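Local structure of dephospho-CoA kinase (Mycobacterium paratuberculosis, 6N39) at residues T256-G260 against V358-T362; K306-T312 against Y401-W405. The protein probably catalyses the ATP-dependent phosphorylation of the 3'-hydroxyl of dephospho-CoA, the last step of coenzyme A biosynthesis, and carries a C-terminal UPF0157 (GrpB-family) domain that supports proper folding. Residues are numbered along the deposited sequence.

Interaction 1 of 2, residues T256-G260 against V358-T362; sequences TALPG and VDWLT
A turn of helix 349-363 packs against the loop that follows strand 249-253, both in the C-terminal UPF0157 region. Residues 256-260 leave a 3-10 segment at Thr256 and Ala257 and extend from Leu258 onward (phi/psi -73/151, then -54/137 at Pro259), whereas 358-362 are regular helix. The backbones come closest at Leu258 and Thr362, with CA atoms 6.2 Å apart. Val358, chi1 t, opens the contact within 358-362: its CG2 lies 4.2 Å from Ala257 CB, and its CG1 is 4.3 Å from Leu258 CD2. That same methyl, Leu258 CD2, sits 3.8 Å from Val358 O, reached by an m,t rotamer although the CA-to-CB bond of Leu258 points sideways. Asp359 and Trp360 direct their CA-to-CB bonds away from the loop; Trp360 turns to helix 386-411, where its ring meets that of Trp407. The CA-to-CB bond of Leu361 points toward the loop, and its CB lies 3.9 Å from Leu258 CD2, while its side chain also touches Ala367 and Tyr371 of helix 365-382. Thr362, chi1 m, closes the turn: its OG1 donates to Val358 O at 2.8 Å, an i to i-4 bond alongside the helical Thr362 N to Val358 O bond of 2.9 Å. Thr362 OG1 also lies 3.9 Å from Leu258 CD2 and 3.5 Å from Pro259 CD. The arrangement is plain loop-on-helix packing with 242 Å² buried. Because the threonine hydroxyl donates its hydrogen within its own helix, it can lie against leucine and proline carbons, and the two segments meet through van der Waals contact alone.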
ATOM      1  N   THR A 256       2.612 -13.052  11.409  1.00 37.15           N
ATOM      2  CA  THR A 256       3.650 -12.423  10.597  1.00 44.85           C
ATOM      3  C   THR A 256       4.302 -11.242  11.298  1.00 43.25           C
ATOM      4  O   THR A 256       5.318 -10.754  10.802  1.00 37.22           O
ATOM      5  CB  THR A 256       3.128 -11.963   9.217  1.00 40.21           C
ATOM      6  OG1 THR A 256       2.187 -10.902   9.363  1.00 35.17           O
ATOM      7  CG2 THR A 256       2.483 -13.122   8.438  1.00 42.58           C
ATOM      8  N   ALA A 257       3.780 -10.800  12.448  1.00 40.27           N
ATOM      9  CA  ALA A 257       4.389  -9.711  13.208  1.00 41.32           C
ATOM     10  C   ALA A 257       5.417 -10.180  14.234  1.00 45.71           C
ATOM     11  O   ALA A 257       6.068  -9.340  14.863  1.00 46.42           O
ATOM     12  CB  ALA A 257       3.313  -8.888  13.926  1.00 33.84           C
ATOM     13  N   LEU A 258       5.580 -11.480  14.431  1.00 47.01           N
ATOM     14  CA  LEU A 258       6.583 -11.948  15.378  1.00 50.11           C
ATOM     15  C   LEU A 258       7.991 -11.761  14.813  1.00 62.41           C
ATOM     16  O   LEU A 258       8.183 -11.771  13.595  1.00 58.68           O
ATOM     17  CB  LEU A 258       6.353 -13.416  15.712  1.00 44.42           C
ATOM     18  CG  LEU A 258       4.972 -13.710  16.305  1.00 49.05           C
ATOM     19  CD1 LEU A 258       4.803 -15.198  16.559  1.00 54.69           C
ATOM     20  CD2 LEU A 258       4.768 -12.914  17.587  1.00 43.34           C
ATOM     21  N   PRO A 259       8.992 -11.572  15.679  1.00 65.69           N
ATOM     22  CA  PRO A 259      10.380 -11.516  15.205  1.00 71.92           C
ATOM     23  C   PRO A 259      10.731 -12.746  14.382  1.00 69.48           C
ATOM     24  O   PRO A 259      10.380 -13.877  14.738  1.00 60.38           O
ATOM     25  CB  PRO A 259      11.199 -11.459  16.501  1.00 70.31           C
ATOM     26  CG  PRO A 259      10.288 -10.843  17.488  1.00 71.59           C
ATOM     27  CD  PRO A 259       8.896 -11.318  17.126  1.00 69.29           C
ATOM     28  N   GLY A 260      11.429 -12.507  13.272  1.00 64.91           N
ATOM     29  CA  GLY A 260      11.817 -13.561  12.359  1.00 67.86           C
ATOM     30  C   GLY A 260      12.581 -14.692  13.017  1.00 71.40           C
ATOM     31  O   GLY A 260      13.673 -14.491  13.559  1.00 77.92           O
ATOM     32  N   VAL A 358       0.805 -10.577  20.198  1.00 35.58           N
ATOM     33  CA  VAL A 358       2.138 -10.356  19.639  1.00 39.21           C
ATOM     34  C   VAL A 358       3.166 -10.159  20.744  1.00 41.29           C
ATOM     35  O   VAL A 358       4.241 -10.783  20.730  1.00 42.24           O
ATOM     36  CB  VAL A 358       2.130  -9.154  18.677  1.00 34.53           C
ATOM     37  CG1 VAL A 358       3.541  -8.886  18.177  1.00 42.55           C
ATOM     38  CG2 VAL A 358       1.188  -9.423  17.518  1.00 42.49           C
ATOM     39  N   ASP A 359       2.883  -9.260  21.701  1.00 40.68           N
ATOM     40  CA  ASP A 359       3.910  -8.997  22.723  1.00 41.72           C
ATOM     41  C   ASP A 359       4.185 -10.241  23.576  1.00 46.40           C
ATOM     42  O   ASP A 359       5.344 -10.553  23.911  1.00 39.18           O
ATOM     43  CB  ASP A 359       3.492  -7.824  23.606  1.00 48.35           C
ATOM     44  CG  ASP A 359       3.650  -6.493  22.902  1.00 47.28           C
ATOM     45  OD1 ASP A 359       4.466  -6.437  21.969  1.00 49.07           O
ATOM     46  OD2 ASP A 359       2.971  -5.514  23.266  1.00 40.56           O
ATOM     47  N   TRP A 360       3.124 -10.968  23.916  1.00 41.80           N
ATOM     48  CA  TRP A 360       3.237 -12.174  24.723  1.00 43.90           C
ATOM     49  C   TRP A 360       4.088 -13.220  24.016  1.00 42.64           C
ATOM     50  O   TRP A 360       5.086 -13.692  24.567  1.00 48.40           O
ATOM     51  CB  TRP A 360       1.829 -12.700  25.030  1.00 38.37           C
ATOM     52  CG  TRP A 360       1.793 -14.035  25.706  1.00 41.22           C
ATOM     53  CD1 TRP A 360       2.368 -14.368  26.899  1.00 41.23           C
ATOM     54  CD2 TRP A 360       1.139 -15.216  25.230  1.00 41.62           C
ATOM     55  NE1 TRP A 360       2.117 -15.688  27.191  1.00 45.91           N
ATOM     56  CE2 TRP A 360       1.361 -16.229  26.186  1.00 43.43           C
ATOM     57  CE3 TRP A 360       0.386 -15.515  24.087  1.00 46.36           C
ATOM     58  CZ2 TRP A 360       0.864 -17.524  26.036  1.00 43.25           C
ATOM     59  CZ3 TRP A 360      -0.111 -16.805  23.939  1.00 41.91           C
ATOM     60  CH2 TRP A 360       0.133 -17.792  24.912  1.00 41.56           C
ATOM     61  N   LEU A 361       3.735 -13.567  22.774  1.00 45.62           N
ATOM     62  CA  LEU A 361       4.517 -14.570  22.057  1.00 44.01           C
ATOM     63  C   LEU A 361       5.945 -14.098  21.805  1.00 48.60           C
ATOM     64  O   LEU A 361       6.876 -14.914  21.810  1.00 50.08           O
ATOM     65  CB  LEU A 361       3.826 -14.939  20.741  1.00 41.61           C
ATOM     66  CG  LEU A 361       2.579 -15.836  20.867  1.00 44.43           C
ATOM     67  CD1 LEU A 361       2.085 -16.290  19.501  1.00 44.46           C
ATOM     68  CD2 LEU A 361       2.848 -17.035  21.766  1.00 47.09           C
ATOM     69  N   THR A 362       6.150 -12.792  21.603  1.00 43.00           N
ATOM     70  CA  THR A 362       7.515 -12.297  21.464  1.00 47.91           C
ATOM     71  C   THR A 362       8.324 -12.558  22.727  1.00 49.46           C
ATOM     72  O   THR A 362       9.506 -12.901  22.650  1.00 55.12           O
ATOM     73  CB  THR A 362       7.519 -10.805  21.117  1.00 41.19           C
ATOM     74  OG1 THR A 362       6.864 -10.611  19.855  1.00 43.31           O
ATOM     75  CG2 THR A 362       8.956 -10.288  21.017  1.00 42.97           C
TER

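Interaction 2 of 2, residues K306-T312 against Y401-W405; sequences KPDARST and YRRAW
In the UPF0157 (GrpB-family) region, the long connection between helix 286-291 and strand 328-331 packs onto the C-terminal helix 386-411: Tyr401 and Trp405, one helical turn apart, receive its irregular segment 306-312. The segment is mostly extended, with phi/psi of -116/143 at Lys306 and -119/149 at Arg310, but bends at Asp308 through a left-handed conformation (44/60). Its register against the helix pairs Lys306 with Tyr401 (CA to CA 7.9 Å) and Arg310 with Trp405 (7.4 Å); 403 Å² is buried. Two CH-pi contacts join the segments. Lys306 CG stands 3.8 Å above the centroid of the Tyr401 ring (chi1 t), and Arg310 CB lies 3.5 Å above the centroid of the five-membered ring of Trp405 (chi1 m). Farther along, Thr312 CG2 comes 4.0 Å from Trp405 CZ3. The direct hydrogen bond runs from Arg310 N to Tyr401 OH, 2.9 Å and nearly straight at 164°. A water shares the tyrosine hydroxyl: it accepts from Tyr401 OH at 2.6 Å, donates to Arg310 O at 2.7 Å, and takes a weak bond from Trp405 NE1 at 3.0 Å. Arg310 coils through an m,m,m rotamer, so that one face of its guanidinium lies against Trp405 CE3 while salt bridges join it to Asp317 and to Asp409, the latter on helix 386-411. Beyond the segments, Phe353 meets the Tyr401 ring edge-to-face. The chemistry implies that the aromatic faces take up aliphatic carbons of long charged residues, while the phenol and water satisfy the backbone N and O of Arg310.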
ATOM      1  N   LYS A 306     -14.516 -14.995  24.366  1.00 40.39           N
ATOM      2  CA  LYS A 306     -13.969 -15.739  25.490  1.00 39.76           C
ATOM      3  C   LYS A 306     -14.637 -15.266  26.771  1.00 40.10           C
ATOM      4  O   LYS A 306     -14.925 -14.076  26.912  1.00 43.56           O
ATOM      5  CB  LYS A 306     -12.441 -15.558  25.648  1.00 45.66           C
ATOM      6  CG  LYS A 306     -11.658 -15.459  24.374  1.00 52.16           C
ATOM      7  CD  LYS A 306     -11.466 -16.805  23.715  1.00 60.14           C
ATOM      8  CE  LYS A 306     -11.257 -16.591  22.221  1.00 51.99           C
ATOM      9  NZ  LYS A 306     -10.854 -15.189  21.987  1.00 51.69           N
ATOM     10  N   PRO A 307     -14.894 -16.158  27.717  1.00 43.43           N
ATOM     11  CA  PRO A 307     -15.454 -15.725  28.996  1.00 42.39           C
ATOM     12  C   PRO A 307     -14.425 -14.921  29.782  1.00 45.20           C
ATOM     13  O   PRO A 307     -13.223 -14.977  29.513  1.00 41.04           O
ATOM     14  CB  PRO A 307     -15.776 -17.043  29.695  1.00 44.90           C
ATOM     15  CG  PRO A 307     -14.735 -17.988  29.136  1.00 43.58           C
ATOM     16  CD  PRO A 307     -14.526 -17.581  27.718  1.00 37.76           C
ATOM     17  N   ASP A 308     -14.919 -14.196  30.783  1.00 39.62           N
ATOM     18  CA  ASP A 308     -14.111 -13.292  31.606  1.00 44.32           C
ATOM     19  C   ASP A 308     -13.170 -12.477  30.726  1.00 42.50           C
ATOM     20  O   ASP A 308     -11.944 -12.557  30.831  1.00 40.63           O
ATOM     21  CB  ASP A 308     -13.336 -14.056  32.679  1.00 53.07           C
ATOM     22  CG  ASP A 308     -12.680 -13.129  33.699  1.00 64.55           C
ATOM     23  OD1 ASP A 308     -13.100 -11.954  33.809  1.00 66.27           O
ATOM     24  OD2 ASP A 308     -11.728 -13.567  34.383  1.00 64.69           O
ATOM     25  N   ALA A 309     -13.788 -11.709  29.824  1.00 41.30           N
ATOM     26  CA  ALA A 309     -13.060 -10.881  28.871  1.00 41.58           C
ATOM     27  C   ALA A 309     -12.205  -9.844  29.590  1.00 44.01           C
ATOM     28  O   ALA A 309     -12.620  -9.262  30.596  1.00 44.23           O
ATOM     29  CB  ALA A 309     -14.048 -10.182  27.925  1.00 36.56           C
ATOM     30  N   ARG A 310     -11.016  -9.590  29.052  1.00 39.60           N
ATOM     31  CA  ARG A 310     -10.038  -8.752  29.730  1.00 40.91           C
ATOM     32  C   ARG A 310      -9.686  -7.525  28.900  1.00 37.38           C
ATOM     33  O   ARG A 310      -9.692  -7.562  27.667  1.00 36.79           O
ATOM     34  CB  ARG A 310      -8.759  -9.534  30.039  1.00 39.72           C
ATOM     35  CG  ARG A 310      -8.973 -10.791  30.857  1.00 35.90           C
ATOM     36  CD  ARG A 310      -9.385 -10.458  32.278  1.00 41.53           C
ATOM     37  NE  ARG A 310      -8.583  -9.374  32.835  1.00 46.80           N
ATOM     38  CZ  ARG A 310      -7.398  -9.537  33.420  1.00 50.74           C
ATOM     39  NH1 ARG A 310      -6.859 -10.746  33.531  1.00 50.05           N
ATOM     40  NH2 ARG A 310      -6.751  -8.485  33.895  1.00 48.16           N
ATOM     41  N   SER A 311      -9.359  -6.436  29.594  1.00 41.13           N
ATOM     42  CA  SER A 311      -8.863  -5.220  28.962  1.00 37.25           C
ATOM     43  C   SER A 311      -7.992  -4.476  29.959  1.00 39.43           C
ATOM     44  O   SER A 311      -8.195  -4.596  31.174  1.00 40.40           O
ATOM     45  CB  SER A 311     -10.001  -4.300  28.518  1.00 37.08           C
ATOM     46  OG  SER A 311      -9.492  -3.148  27.863  1.00 35.35           O
ATOM     47  N   THR A 312      -7.029  -3.694  29.445  1.00 40.63           N
ATOM     48  CA  THR A 312      -6.343  -2.747  30.326  1.00 48.13           C
ATOM     49  C   THR A 312      -7.131  -1.457  30.507  1.00 48.10           C
ATOM     50  O   THR A 312      -6.696  -0.585  31.265  1.00 50.26           O
ATOM     51  CB  THR A 312      -4.920  -2.413  29.822  1.00 43.80           C
ATOM     52  OG1 THR A 312      -4.966  -1.742  28.553  1.00 41.03           O
ATOM     53  CG2 THR A 312      -4.066  -3.680  29.697  1.00 41.64           C
ATOM     54  N   TYR A 401      -5.544 -17.355  25.508  1.00 42.23           N
ATOM     55  CA  TYR A 401      -6.117 -16.118  26.030  1.00 39.40           C
ATOM     56  C   TYR A 401      -5.849 -16.003  27.523  1.00 39.61           C
ATOM     57  O   TYR A 401      -5.360 -14.967  28.010  1.00 37.03           O
ATOM     58  CB  TYR A 401      -7.629 -16.095  25.742  1.00 37.44           C
ATOM     59  CG  TYR A 401      -8.334 -14.780  26.031  1.00 39.63           C
ATOM     60  CD1 TYR A 401      -8.269 -13.722  25.125  1.00 35.40           C
ATOM     61  CD2 TYR A 401      -9.085 -14.608  27.190  1.00 35.64           C
ATOM     62  CE1 TYR A 401      -8.920 -12.521  25.366  1.00 33.92           C
ATOM     63  CE2 TYR A 401      -9.730 -13.398  27.450  1.00 35.95           C
ATOM     64  CZ  TYR A 401      -9.649 -12.362  26.533  1.00 35.75           C
ATOM     65  OH  TYR A 401     -10.284 -11.158  26.781  1.00 33.79           O
ATOM     66  N   ARG A 402      -6.134 -17.081  28.264  1.00 34.28           N
ATOM     67  CA  ARG A 402      -5.927 -17.023  29.709  1.00 36.45           C
ATOM     68  C   ARG A 402      -4.453 -16.808  30.052  1.00 43.52           C
ATOM     69  O   ARG A 402      -4.121 -16.032  30.964  1.00 39.83           O
ATOM     70  CB  ARG A 402      -6.471 -18.296  30.372  1.00 43.46           C
ATOM     71  CG  ARG A 402      -8.006 -18.394  30.327  1.00 51.46           C
ATOM     72  CD  ARG A 402      -8.534 -19.608  31.089  1.00 61.09           C
ATOM     73  NE  ARG A 402      -8.108 -20.857  30.457  1.00 72.26           N
ATOM     74  CZ  ARG A 402      -8.887 -21.635  29.706  1.00 66.12           C
ATOM     75  NH1 ARG A 402     -10.165 -21.320  29.493  1.00 59.51           N
ATOM     76  NH2 ARG A 402      -8.379 -22.736  29.169  1.00 60.94           N
ATOM     77  N   ARG A 403      -3.554 -17.458  29.312  1.00 40.73           N
ATOM     78  CA  ARG A 403      -2.136 -17.382  29.649  1.00 45.55           C
ATOM     79  C   ARG A 403      -1.565 -16.021  29.284  1.00 40.12           C
ATOM     80  O   ARG A 403      -0.786 -15.446  30.050  1.00 40.92           O
ATOM     81  CB  ARG A 403      -1.363 -18.492  28.942  1.00 45.45           C
ATOM     82  CG  ARG A 403      -1.604 -19.895  29.505  1.00 53.71           C
ATOM     83  CD  ARG A 403      -1.467 -20.930  28.399  1.00 53.33           C
ATOM     84  NE  ARG A 403      -0.097 -21.051  27.915  1.00 61.58           N
ATOM     85  CZ  ARG A 403       0.247 -21.675  26.793  1.00 72.98           C
ATOM     86  NH1 ARG A 403      -0.686 -22.219  26.021  1.00 77.61           N
ATOM     87  NH2 ARG A 403       1.527 -21.750  26.441  1.00 74.72           N
ATOM     88  N   ALA A 404      -1.910 -15.514  28.100  1.00 38.88           N
ATOM     89  CA  ALA A 404      -1.475 -14.184  27.704  1.00 41.06           C
ATOM     90  C   ALA A 404      -1.900 -13.150  28.732  1.00 43.40           C
ATOM     91  O   ALA A 404      -1.108 -12.281  29.112  1.00 47.10           O
ATOM     92  CB  ALA A 404      -2.040 -13.832  26.325  1.00 34.83           C
ATOM     93  N   TRP A 405      -3.144 -13.232  29.212  1.00 39.17           N
ATOM     94  CA  TRP A 405      -3.566 -12.225  30.180  1.00 40.62           C
ATOM     95  C   TRP A 405      -2.924 -12.446  31.545  1.00 40.94           C
ATOM     96  O   TRP A 405      -2.689 -11.476  32.276  1.00 45.43           O
ATOM     97  CB  TRP A 405      -5.093 -12.177  30.260  1.00 43.79           C
ATOM     98  CG  TRP A 405      -5.624 -11.300  29.148  1.00 39.50           C
ATOM     99  CD1 TRP A 405      -6.264 -11.704  28.002  1.00 35.53           C
ATOM    100  CD2 TRP A 405      -5.496  -9.872  29.056  1.00 34.17           C
ATOM    101  NE1 TRP A 405      -6.553 -10.605  27.213  1.00 40.23           N
ATOM    102  CE2 TRP A 405      -6.096  -9.474  27.842  1.00 37.48           C
ATOM    103  CE3 TRP A 405      -4.962  -8.892  29.899  1.00 36.11           C
ATOM    104  CZ2 TRP A 405      -6.171  -8.141  27.451  1.00 41.29           C
ATOM    105  CZ3 TRP A 405      -5.026  -7.568  29.499  1.00 42.12           C
ATOM    106  CH2 TRP A 405      -5.631  -7.208  28.288  1.00 40.01           C
TER
HETATM  107  O   HOH W   1      -8.847  -9.260  25.751  1.00 30.23           O

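Interactions 1 and 2 belong to the same C-terminal UPF0157 region, and their segments alternate along the chain. Their centres are 18 Å apart, yet they touch through the two helices: Trp360 CD2 is 3.6 Å from Ala404 CB, and Trp360 CZ2 is 3.8 Å from Arg403 CB. Helix 349-363 thus meets the 256-260 loop on one part of its surface and helix 386-411 on another, while the latter helix receives 306-312. Leu356, also on helix 349-363, packs against Trp405. Both contacts lie away from the predicted ATP-binding residues Gly19 to Ala24 of the kinase part, so they concern the packing of the C-terminal region.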